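Local coordinates for imine reductase (Bacillus cereus, PDB 4D3D), which catalyses the NADPH-dependent, S-selective reduction of the cyclic imine 2-methylpyrroline to the corresponding amine, at residues B[264-268]-B[269-273]; B[158-161]-B[162-166]; B[185-188]-B[189-193]; B[214-217]-B[218-221]. All blocks are in the same frame, centred on the assembly; numbering follows the deposited sequence.

Contact 1: B[264-268]-B[269-273]; sequences HTTQE and AGIDI
The CD1 methyl of Ile-273 presses on the aliphatic stem of Gln-267, only 3.3 Å from its CG, and lies 3.9 Å from CG2 of Thr-266. Ile-273 CG1 runs roughly anti to the backbone N (chi1 -152°), which turns the tip of this side chain back to the helix end. CG2 of Thr-266 also meets Ile-271, 3.8 Å from its CB, and approaches Asp-272 O at 3.5 Å, so the methyl packs into the bend of the chain. Backbone bonds fix that bend. Ile-271 N gives a fairly straight bond to Thr-266 O (3.1 Å, 159°), whereas Gly-270 N reaches Gln-267 O at 3.1 Å from above the carbonyl plane. Gly-270 has positive phi (64°), a conformation that favours glycine. Further out, Thr-266 OG1 bonds to Val-262 O in the preceding turn. The carboxylate of Glu-268 is gripped by Thr-114 OG1 and Glu-116 N of the second subunit, and Asp-272 OD1 makes a salt bridge to Arg-285 of that subunit. The two bonds back into the last turn and the positive phi define a Schellman motif, which ends helix 252-268 and directs the chain into helix 274-288 at the dimer interface.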
loop_
_atom_site.group_PDB
_atom_site.type_symbol
_atom_site.label_atom_id
_atom_site.label_comp_id
_atom_site.label_asym_id
_atom_site.label_seq_id
_atom_site.Cartn_x
_atom_site.Cartn_y
_atom_site.Cartn_z
ATOM N N HIS B 264 -12.624 8.506 11.508
ATOM C CA HIS B 264 -12.855 9.596 12.403
ATOM C C HIS B 264 -11.745 10.617 12.459
ATOM O O HIS B 264 -12.028 11.791 12.523
ATOM C CB HIS B 264 -13.156 9.023 13.833
ATOM C CG HIS B 264 -14.385 8.188 13.904
ATOM N ND1 HIS B 264 -14.603 7.254 14.911
ATOM C CD2 HIS B 264 -15.468 8.137 13.108
ATOM C CE1 HIS B 264 -15.760 6.655 14.709
ATOM N NE2 HIS B 264 -16.327 7.201 13.646
ATOM N N THR B 265 -10.482 10.151 12.469
ATOM C CA THR B 265 -9.298 10.962 12.524
ATOM C C THR B 265 -9.302 11.881 11.289
ATOM O O THR B 265 -8.986 13.085 11.355
ATOM C CB THR B 265 -8.031 10.115 12.613
ATOM O OG1 THR B 265 -8.054 9.378 13.850
ATOM C CG2 THR B 265 -6.779 10.952 12.550
ATOM N N THR B 266 -9.646 11.257 10.155
ATOM C CA THR B 266 -9.720 11.990 8.869
ATOM C C THR B 266 -10.765 13.095 8.934
ATOM O O THR B 266 -10.411 14.233 8.569
ATOM C CB THR B 266 -10.046 10.994 7.733
ATOM O OG1 THR B 266 -9.050 9.929 7.684
ATOM C CG2 THR B 266 -10.007 11.716 6.341
ATOM N N GLN B 267 -11.985 12.794 9.381
ATOM C CA GLN B 267 -13.088 13.754 9.437
ATOM C C GLN B 267 -12.766 14.885 10.370
ATOM O O GLN B 267 -12.991 16.053 10.019
ATOM C CB GLN B 267 -14.341 13.135 9.945
ATOM C CG GLN B 267 -15.006 12.180 9.060
ATOM C CD GLN B 267 -16.087 11.368 9.777
ATOM O OE1 GLN B 267 -15.929 10.929 10.919
ATOM N NE2 GLN B 267 -17.173 11.120 9.076
ATOM N N GLU B 268 -12.165 14.580 11.528
ATOM C CA GLU B 268 -11.749 15.611 12.512
ATOM C C GLU B 268 -10.718 16.563 11.958
ATOM O O GLU B 268 -10.685 17.728 12.355
ATOM C CB GLU B 268 -11.034 14.957 13.759
ATOM C CG GLU B 268 -11.907 14.308 14.716
ATOM C CD GLU B 268 -10.986 13.612 15.802
ATOM O OE1 GLU B 268 -9.649 13.760 15.819
ATOM O OE2 GLU B 268 -11.667 12.960 16.566
ATOM N N ALA B 269 -9.841 16.097 11.055
ATOM C CA ALA B 269 -8.776 16.851 10.436
ATOM C C ALA B 269 -9.220 17.670 9.200
ATOM O O ALA B 269 -8.414 18.373 8.655
ATOM C CB ALA B 269 -7.566 15.988 10.107
ATOM N N GLY B 270 -10.487 17.544 8.863
ATOM C CA GLY B 270 -11.092 18.125 7.665
ATOM C C GLY B 270 -10.558 17.599 6.367
ATOM O O GLY B 270 -10.585 18.281 5.343
ATOM N N ILE B 271 -10.034 16.394 6.377
ATOM C CA ILE B 271 -9.415 15.784 5.129
ATOM C C ILE B 271 -10.495 14.977 4.392
ATOM O O ILE B 271 -11.432 14.452 4.973
ATOM C CB ILE B 271 -8.199 14.948 5.582
ATOM C CG1 ILE B 271 -7.112 15.842 6.238
ATOM C CG2 ILE B 271 -7.587 14.081 4.445
ATOM C CD1 ILE B 271 -6.789 17.104 5.457
ATOM N N ASP B 272 -10.349 14.888 3.059
ATOM C CA ASP B 272 -11.315 14.131 2.231
ATOM C C ASP B 272 -11.421 12.696 2.706
ATOM O O ASP B 272 -10.437 12.015 2.895
ATOM C CB ASP B 272 -10.857 14.124 0.761
ATOM C CG ASP B 272 -11.941 13.578 -0.204
ATOM O OD1 ASP B 272 -12.938 14.276 -0.451
ATOM O OD2 ASP B 272 -11.713 12.498 -0.742
ATOM N N ILE B 273 -12.656 12.270 2.850
ATOM C CA ILE B 273 -13.019 10.979 3.429
ATOM C C ILE B 273 -13.082 9.809 2.413
ATOM O O ILE B 273 -13.163 8.678 2.803
ATOM C CB ILE B 273 -14.421 11.114 4.090
ATOM C CG1 ILE B 273 -14.530 10.148 5.184
ATOM C CG2 ILE B 273 -15.607 10.987 3.144
ATOM C CD1 ILE B 273 -13.735 10.721 6.329
#

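Contact 2: B[158-161]-B[162-166]; sequences VVFE and AHRET
Glu-161 and Arg-164 lie side by side and point the same way, their carboxylate and guanidinium planes 32° apart. Arg-164 NH1 donates to Glu-161 OE2 at 2.8 Å; the oxygen lies in the guanidinium plane at its edge and uses its syn lone pair, although the bond is bent at the hydrogen (134°). A weak second bond runs from Arg-164 NH1 to Glu-161 OE1. The bend of Glu-161 at chi2 folds its carboxylate over to the arginine, whose own chain is extended from CG to NE. Phe-160 crosses Arg-164 obliquely: CB of Arg-164 stands over one ring face near the rim, Phe-160 CE2 is 3.6 Å from Arg-164 NH1, and the two flat groups are inclined at 57°, far from a parallel stack. A second salt bridge, from Arg-164 NE to Glu-168, holds the guanidinium from the next turn. Where the helix is kinked, a water donates to Glu-161 O (2.8 Å) and accepts from Glu-165 N (3.0 Å), bridging backbone groups four residues apart. Phe-160 meets the rings of Tyr-153 and Tyr-175 on the sheet side. This is the helix of a beta-alpha-beta unit, strand 149-155, helix 157-170 and strand 171-175, in the Rossmann-type NAD-binding domain.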
loop_
_atom_site.group_PDB
_atom_site.type_symbol
_atom_site.label_atom_id
_atom_site.label_comp_id
_atom_site.label_asym_id
_atom_site.label_seq_id
_atom_site.Cartn_x
_atom_site.Cartn_y
_atom_site.Cartn_z
ATOM N N VAL B 158 9.024 -21.322 -26.550
ATOM C CA VAL B 158 10.006 -21.583 -27.653
ATOM C C VAL B 158 10.216 -20.329 -28.510
ATOM O O VAL B 158 11.363 -20.007 -28.905
ATOM C CB VAL B 158 9.615 -22.836 -28.486
ATOM C CG1 VAL B 158 8.223 -22.726 -29.101
ATOM C CG2 VAL B 158 10.675 -23.168 -29.553
ATOM N N VAL B 159 9.142 -19.568 -28.747
ATOM C CA VAL B 159 9.223 -18.321 -29.496
ATOM C C VAL B 159 10.057 -17.306 -28.680
ATOM O O VAL B 159 10.940 -16.661 -29.167
ATOM C CB VAL B 159 7.805 -17.760 -29.863
ATOM C CG1 VAL B 159 7.925 -16.411 -30.529
ATOM C CG2 VAL B 159 7.071 -18.677 -30.844
ATOM N N PHE B 160 9.723 -17.171 -27.386
ATOM C CA PHE B 160 10.478 -16.312 -26.519
ATOM C C PHE B 160 11.979 -16.680 -26.482
ATOM O O PHE B 160 12.842 -15.811 -26.633
ATOM C CB PHE B 160 9.912 -16.262 -25.073
ATOM C CG PHE B 160 10.768 -15.412 -24.150
ATOM C CD1 PHE B 160 10.803 -14.032 -24.292
ATOM C CD2 PHE B 160 11.630 -16.008 -23.260
ATOM C CE1 PHE B 160 11.662 -13.266 -23.494
ATOM C CE2 PHE B 160 12.453 -15.252 -22.456
ATOM C CZ PHE B 160 12.475 -13.880 -22.596
ATOM N N GLU B 161 12.306 -17.967 -26.321
ATOM C CA GLU B 161 13.706 -18.300 -26.236
ATOM C C GLU B 161 14.443 -18.012 -27.536
ATOM O O GLU B 161 15.633 -17.646 -27.542
ATOM C CB GLU B 161 13.852 -19.760 -25.868
ATOM C CG GLU B 161 13.489 -20.078 -24.424
ATOM C CD GLU B 161 14.338 -19.306 -23.403
ATOM O OE1 GLU B 161 15.503 -18.930 -23.677
ATOM O OE2 GLU B 161 13.823 -19.043 -22.299
ATOM N N ALA B 162 13.750 -18.143 -28.649
ATOM C CA ALA B 162 14.410 -17.880 -29.960
ATOM C C ALA B 162 14.837 -16.426 -30.122
ATOM O O ALA B 162 15.775 -16.123 -30.860
ATOM C CB ALA B 162 13.500 -18.269 -31.088
ATOM N N HIS B 163 14.160 -15.503 -29.419
ATOM C CA HIS B 163 14.412 -14.083 -29.576
ATOM C C HIS B 163 14.959 -13.388 -28.349
ATOM O O HIS B 163 15.186 -12.172 -28.366
ATOM C CB HIS B 163 13.166 -13.391 -30.127
ATOM C CG HIS B 163 12.806 -13.898 -31.487
ATOM N ND1 HIS B 163 13.531 -13.564 -32.621
ATOM C CD2 HIS B 163 11.903 -14.817 -31.875
ATOM C CE1 HIS B 163 13.053 -14.234 -33.649
ATOM N NE2 HIS B 163 12.082 -15.015 -33.219
ATOM N N ARG B 164 15.178 -14.145 -27.302
ATOM C CA ARG B 164 15.583 -13.598 -26.046
ATOM C C ARG B 164 16.848 -12.782 -26.104
ATOM O O ARG B 164 16.960 -11.735 -25.470
ATOM C CB ARG B 164 15.752 -14.770 -25.075
ATOM C CG ARG B 164 16.442 -14.504 -23.801
ATOM C CD ARG B 164 16.299 -15.842 -23.057
ATOM N NE ARG B 164 16.529 -15.521 -21.719
ATOM C CZ ARG B 164 15.965 -16.080 -20.676
ATOM N NH1 ARG B 164 15.111 -17.094 -20.775
ATOM N NH2 ARG B 164 16.304 -15.595 -19.505
ATOM N N GLU B 165 17.808 -13.302 -26.833
ATOM C CA GLU B 165 19.071 -12.602 -26.985
ATOM C C GLU B 165 18.898 -11.175 -27.534
ATOM O O GLU B 165 19.459 -10.214 -27.005
ATOM C CB GLU B 165 19.988 -13.442 -27.873
ATOM C CG GLU B 165 21.369 -12.816 -28.058
ATOM C CD GLU B 165 22.387 -13.742 -28.750
ATOM O OE1 GLU B 165 22.071 -14.512 -29.669
ATOM O OE2 GLU B 165 23.539 -13.712 -28.339
ATOM N N THR B 166 18.115 -11.021 -28.605
ATOM C CA THR B 166 17.840 -9.689 -29.119
ATOM C C THR B 166 17.068 -8.823 -28.077
ATOM O O THR B 166 17.366 -7.647 -27.890
ATOM C CB THR B 166 17.014 -9.783 -30.432
ATOM O OG1 THR B 166 17.765 -10.521 -31.393
ATOM C CG2 THR B 166 16.656 -8.398 -30.956
HETATM O O HOH W 1 17.769 -15.924 -28.237
#

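Contact 3: B[185-188]-B[189-193]; sequences LYYQ and IQMDI
Tyr-187 and Met-191 form a Met-aromatic contact one turn apart on the long helix 182-210, where the chain passes from the nucleotide-binding domain into the helical C-terminal part. The sulfur, SD of Met-191, is 5.0 Å from the ring centroid of Tyr-187 and 28° off the ring normal, an oblique approach. CG of Met-191 comes closer, 3.8 Å from Tyr-187 CE2, set there by chi1 (-62°, anti to the carbonyl carbon); the bends at chi2 and chi3 then place the sulfur and its methyl. On another side of the helix, Leu-185 CD1 touches Ile-189 CG2 at 3.9 Å. CG1 of Ile-189 is placed between its backbone N and carbonyl carbon (chi1 66°), bringing it within 3.3 Å of Leu-185 O, a tight fit. Four regular bonds tie the turn together, from Ile-189 N to Leu-185 O (3.0 Å) through Asp-192 N to Gln-188 O (2.9 Å). Met-191 also touches a bound glycol ligand. Tyr-186 receives a cation-pi contact from Arg-176 just before the helix, and Gln-188 NE2 donates to Asp-113 O beyond strand 106-109. From the second subunit, Phe-218 packs on Ile-189, and His-203, on that subunit's own helix 182-210, bonds to Asp-192.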
loop_
_atom_site.group_PDB
_atom_site.type_symbol
_atom_site.label_atom_id
_atom_site.label_comp_id
_atom_site.label_asym_id
_atom_site.label_seq_id
_atom_site.Cartn_x
_atom_site.Cartn_y
_atom_site.Cartn_z
ATOM N N LEU B 185 -0.599 -8.985 -16.703
ATOM C CA LEU B 185 -1.171 -9.313 -15.396
ATOM C C LEU B 185 -0.228 -8.843 -14.302
ATOM O O LEU B 185 -0.640 -8.053 -13.427
ATOM C CB LEU B 185 -1.465 -10.758 -15.228
ATOM C CG LEU B 185 -2.042 -11.105 -13.795
ATOM C CD1 LEU B 185 -3.451 -10.581 -13.525
ATOM C CD2 LEU B 185 -1.903 -12.590 -13.674
ATOM N N TYR B 186 1.001 -9.271 -14.354
ATOM C CA TYR B 186 1.988 -8.928 -13.299
ATOM C C TYR B 186 2.238 -7.398 -13.206
ATOM O O TYR B 186 2.276 -6.797 -12.142
ATOM C CB TYR B 186 3.287 -9.641 -13.480
ATOM C CG TYR B 186 3.269 -11.130 -13.056
ATOM C CD1 TYR B 186 2.879 -12.136 -13.917
ATOM C CD2 TYR B 186 3.575 -11.501 -11.730
ATOM C CE1 TYR B 186 2.838 -13.475 -13.523
ATOM C CE2 TYR B 186 3.518 -12.839 -11.330
ATOM C CZ TYR B 186 3.173 -13.812 -12.204
ATOM O OH TYR B 186 3.175 -15.147 -11.790
ATOM N N TYR B 187 2.321 -6.729 -14.377
ATOM C CA TYR B 187 2.439 -5.291 -14.414
ATOM C C TYR B 187 1.244 -4.549 -13.761
ATOM O O TYR B 187 1.428 -3.700 -12.848
ATOM C CB TYR B 187 2.560 -4.871 -15.894
ATOM C CG TYR B 187 2.958 -3.394 -15.991
ATOM C CD1 TYR B 187 4.286 -2.992 -15.949
ATOM C CD2 TYR B 187 1.974 -2.443 -16.074
ATOM C CE1 TYR B 187 4.618 -1.641 -16.007
ATOM C CE2 TYR B 187 2.278 -1.099 -16.155
ATOM C CZ TYR B 187 3.565 -0.696 -16.084
ATOM O OH TYR B 187 3.818 0.668 -16.165
ATOM N N GLN B 188 0.039 -4.889 -14.156
ATOM C CA GLN B 188 -1.131 -4.174 -13.687
ATOM C C GLN B 188 -1.414 -4.420 -12.202
ATOM O O GLN B 188 -1.817 -3.474 -11.504
ATOM C CB GLN B 188 -2.387 -4.540 -14.475
ATOM C CG GLN B 188 -2.359 -4.181 -15.959
ATOM C CD GLN B 188 -2.050 -2.728 -16.266
ATOM O OE1 GLN B 188 -2.167 -1.872 -15.412
ATOM N NE2 GLN B 188 -1.631 -2.444 -17.546
ATOM N N ILE B 189 -1.220 -5.646 -11.744
ATOM C CA ILE B 189 -1.512 -5.918 -10.274
ATOM C C ILE B 189 -0.431 -5.200 -9.391
ATOM O O ILE B 189 -0.759 -4.749 -8.289
ATOM C CB ILE B 189 -1.644 -7.423 -9.960
ATOM C CG1 ILE B 189 -0.363 -8.179 -10.154
ATOM C CG2 ILE B 189 -2.832 -7.985 -10.742
ATOM C CD1 ILE B 189 -0.531 -9.683 -9.814
ATOM N N GLN B 190 0.800 -5.046 -9.866
ATOM C CA GLN B 190 1.788 -4.246 -9.117
ATOM C C GLN B 190 1.388 -2.753 -9.114
ATOM O O GLN B 190 1.541 -2.022 -8.085
ATOM C CB GLN B 190 3.201 -4.445 -9.677
ATOM C CG GLN B 190 3.887 -5.751 -9.282
ATOM C CD GLN B 190 5.357 -5.720 -9.707
ATOM O OE1 GLN B 190 6.306 -5.887 -8.894
ATOM N NE2 GLN B 190 5.547 -5.324 -10.940
ATOM N N MET B 191 0.814 -2.255 -10.221
ATOM C CA MET B 191 0.339 -0.896 -10.238
ATOM C C MET B 191 -0.875 -0.638 -9.371
ATOM O O MET B 191 -1.014 0.476 -8.855
ATOM C CB MET B 191 0.104 -0.345 -11.700
ATOM C CG MET B 191 1.367 -0.300 -12.536
ATOM S SD MET B 191 2.806 0.479 -11.780
ATOM C CE MET B 191 2.200 2.114 -11.677
ATOM N N ASP B 192 -1.757 -1.626 -9.206
ATOM C CA ASP B 192 -2.892 -1.551 -8.295
ATOM C C ASP B 192 -2.317 -1.211 -6.852
ATOM O O ASP B 192 -2.809 -0.271 -6.182
ATOM C CB ASP B 192 -3.623 -2.920 -8.361
ATOM C CG ASP B 192 -4.963 -2.956 -7.663
ATOM O OD1 ASP B 192 -5.515 -1.902 -7.308
ATOM O OD2 ASP B 192 -5.412 -4.145 -7.520
ATOM N N ILE B 193 -1.301 -1.944 -6.442
ATOM C CA ILE B 193 -0.622 -1.652 -5.127
ATOM C C ILE B 193 0.064 -0.266 -5.138
ATOM O O ILE B 193 -0.178 0.529 -4.233
ATOM C CB ILE B 193 0.359 -2.747 -4.791
ATOM C CG1 ILE B 193 -0.358 -4.064 -4.527
ATOM C CG2 ILE B 193 1.138 -2.359 -3.566
ATOM C CD1 ILE B 193 0.567 -5.268 -4.312
#

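Contact 4: B[214-217]-B[218-221]; sequences TAEQ and FLPY
Pro-220 sits in the second turn of helix 215-242, its CD resting against two carbonyl oxygens, Gln-217 O at 3.5 Å and Glu-216 O at 3.6 Å. Its ring nitrogen has no hydrogen to offer the turn before, and the helix kinks here. Leu-219, directly ahead, has an unusually small phi (-37°). Tyr-221 N likewise makes no bond to Gln-217 O and turns instead to Phe-218 O, weakly, at 2.9 Å. The edge of the Tyr-221 ring comes up to Gln-217 O, with CD2 3.5 Å away and near the ring plane. Before the kink the helix is regular: Phe-218 N donates to Thr-214 O at 3.0 Å, and Leu-219 N to Ala-215 O at 2.8 Å. The start of the helix is a capping box. Gln-217 N donates to Thr-214 OG1 at 3.1 Å, making the threonine the N-cap, and Thr-214 N returns a nearly straight bond to Gln-217 OE1 (3.0 Å, 165°). Gln-217 CG stands anti to its carbonyl carbon (chi1 -74°), and the extended chain beyond carries the amide oxygen back to the cap. The first-turn donors Ala-215 N and Glu-216 N are taken by the carboxylate of Asp-241 of the second subunit, a second acceptor group at this helix start. Phe-218 leans on Ala-204 of helix 182-210 in its own chain. Tyr-221 touches a bound glycol ligand, and its OH bonds to Asp-174 of the second subunit.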
loop_
_atom_site.group_PDB
_atom_site.type_symbol
_atom_site.label_atom_id
_atom_site.label_comp_id
_atom_site.label_asym_id
_atom_site.label_seq_id
_atom_site.Cartn_x
_atom_site.Cartn_y
_atom_site.Cartn_z
ATOM N N THR B 214 5.143 17.893 9.463
ATOM C CA THR B 214 5.674 17.974 8.105
ATOM C C THR B 214 5.955 16.593 7.464
ATOM O O THR B 214 5.984 15.542 8.147
ATOM C CB THR B 214 6.983 18.763 8.032
ATOM O OG1 THR B 214 8.026 18.085 8.733
ATOM C CG2 THR B 214 6.739 20.124 8.661
ATOM N N ALA B 215 6.181 16.595 6.149
ATOM C CA ALA B 215 6.588 15.374 5.517
ATOM C C ALA B 215 7.945 14.898 6.011
ATOM O O ALA B 215 8.175 13.720 6.150
ATOM C CB ALA B 215 6.580 15.501 4.022
ATOM N N GLU B 216 8.840 15.840 6.339
ATOM C CA GLU B 216 10.153 15.442 6.894
ATOM C C GLU B 216 10.034 14.712 8.240
ATOM O O GLU B 216 10.706 13.669 8.452
ATOM C CB GLU B 216 11.044 16.719 7.028
ATOM C CG GLU B 216 12.461 16.386 7.520
ATOM C CD GLU B 216 13.289 15.625 6.489
ATOM O OE1 GLU B 216 12.919 15.617 5.273
ATOM O OE2 GLU B 216 14.315 15.033 6.889
ATOM N N GLN B 217 9.131 15.168 9.057
ATOM C CA GLN B 217 8.806 14.552 10.362
ATOM C C GLN B 217 8.172 13.154 10.180
ATOM O O GLN B 217 8.552 12.198 10.861
ATOM C CB GLN B 217 7.890 15.414 11.166
ATOM C CG GLN B 217 8.567 16.659 11.767
ATOM C CD GLN B 217 7.581 17.511 12.542
ATOM O OE1 GLN B 217 6.695 18.118 11.976
ATOM N NE2 GLN B 217 7.748 17.568 13.857
ATOM N N PHE B 218 7.272 13.052 9.202
ATOM C CA PHE B 218 6.597 11.771 8.923
ATOM C C PHE B 218 7.447 10.746 8.232
ATOM O O PHE B 218 7.213 9.523 8.420
ATOM C CB PHE B 218 5.285 12.081 8.126
ATOM C CG PHE B 218 4.380 10.900 7.906
ATOM C CD1 PHE B 218 4.217 9.878 8.835
ATOM C CD2 PHE B 218 3.544 10.890 6.757
ATOM C CE1 PHE B 218 3.318 8.856 8.611
ATOM C CE2 PHE B 218 2.644 9.875 6.536
ATOM C CZ PHE B 218 2.543 8.849 7.453
ATOM N N LEU B 219 8.429 11.177 7.410
ATOM C CA LEU B 219 9.274 10.324 6.632
ATOM C C LEU B 219 9.717 8.987 7.250
ATOM O O LEU B 219 9.471 7.919 6.693
ATOM C CB LEU B 219 10.527 11.107 6.126
ATOM C CG LEU B 219 11.585 10.378 5.371
ATOM C CD1 LEU B 219 11.077 9.714 4.093
ATOM C CD2 LEU B 219 12.809 11.291 5.052
ATOM N N PRO B 220 10.410 8.983 8.396
ATOM C CA PRO B 220 10.896 7.691 8.893
ATOM C C PRO B 220 9.773 6.738 9.323
ATOM O O PRO B 220 9.968 5.519 9.269
ATOM C CB PRO B 220 11.739 8.055 10.132
ATOM C CG PRO B 220 11.331 9.416 10.499
ATOM C CD PRO B 220 10.851 10.127 9.243
ATOM N N TYR B 221 8.628 7.297 9.697
ATOM C CA TYR B 221 7.483 6.506 10.189
ATOM C C TYR B 221 6.708 5.960 8.970
ATOM O O TYR B 221 6.324 4.773 8.932
ATOM C CB TYR B 221 6.562 7.387 11.022
ATOM C CG TYR B 221 7.253 7.857 12.279
ATOM C CD1 TYR B 221 7.525 7.013 13.297
ATOM C CD2 TYR B 221 7.662 9.161 12.396
ATOM C CE1 TYR B 221 8.262 7.455 14.422
ATOM C CE2 TYR B 221 8.382 9.629 13.538
ATOM C CZ TYR B 221 8.597 8.750 14.563
ATOM O OH TYR B 221 9.297 9.197 15.697
#

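In the fold
Contact 3 is the buried one, near the centre of the chain, and is dominated by apolar and sulfur-aromatic packing within a regular helix. Contact 2 is a surface contact of the nucleotide-binding domain, touched by no other subunit, and relies on charge pairs and a water. Contacts 1 and 4, partly buried, lie on the same side of the chain's centre, about 19 Å apart between centres, and treat opposite helix ends: 264-273 closes helix 252-268, 214-221 opens helix 215-242. Contacts 1, 3 and 4 belong to the helical C-terminal part and all touch the second subunit, where contacts 3 and 4 meet partners from each other's segments across the dimer.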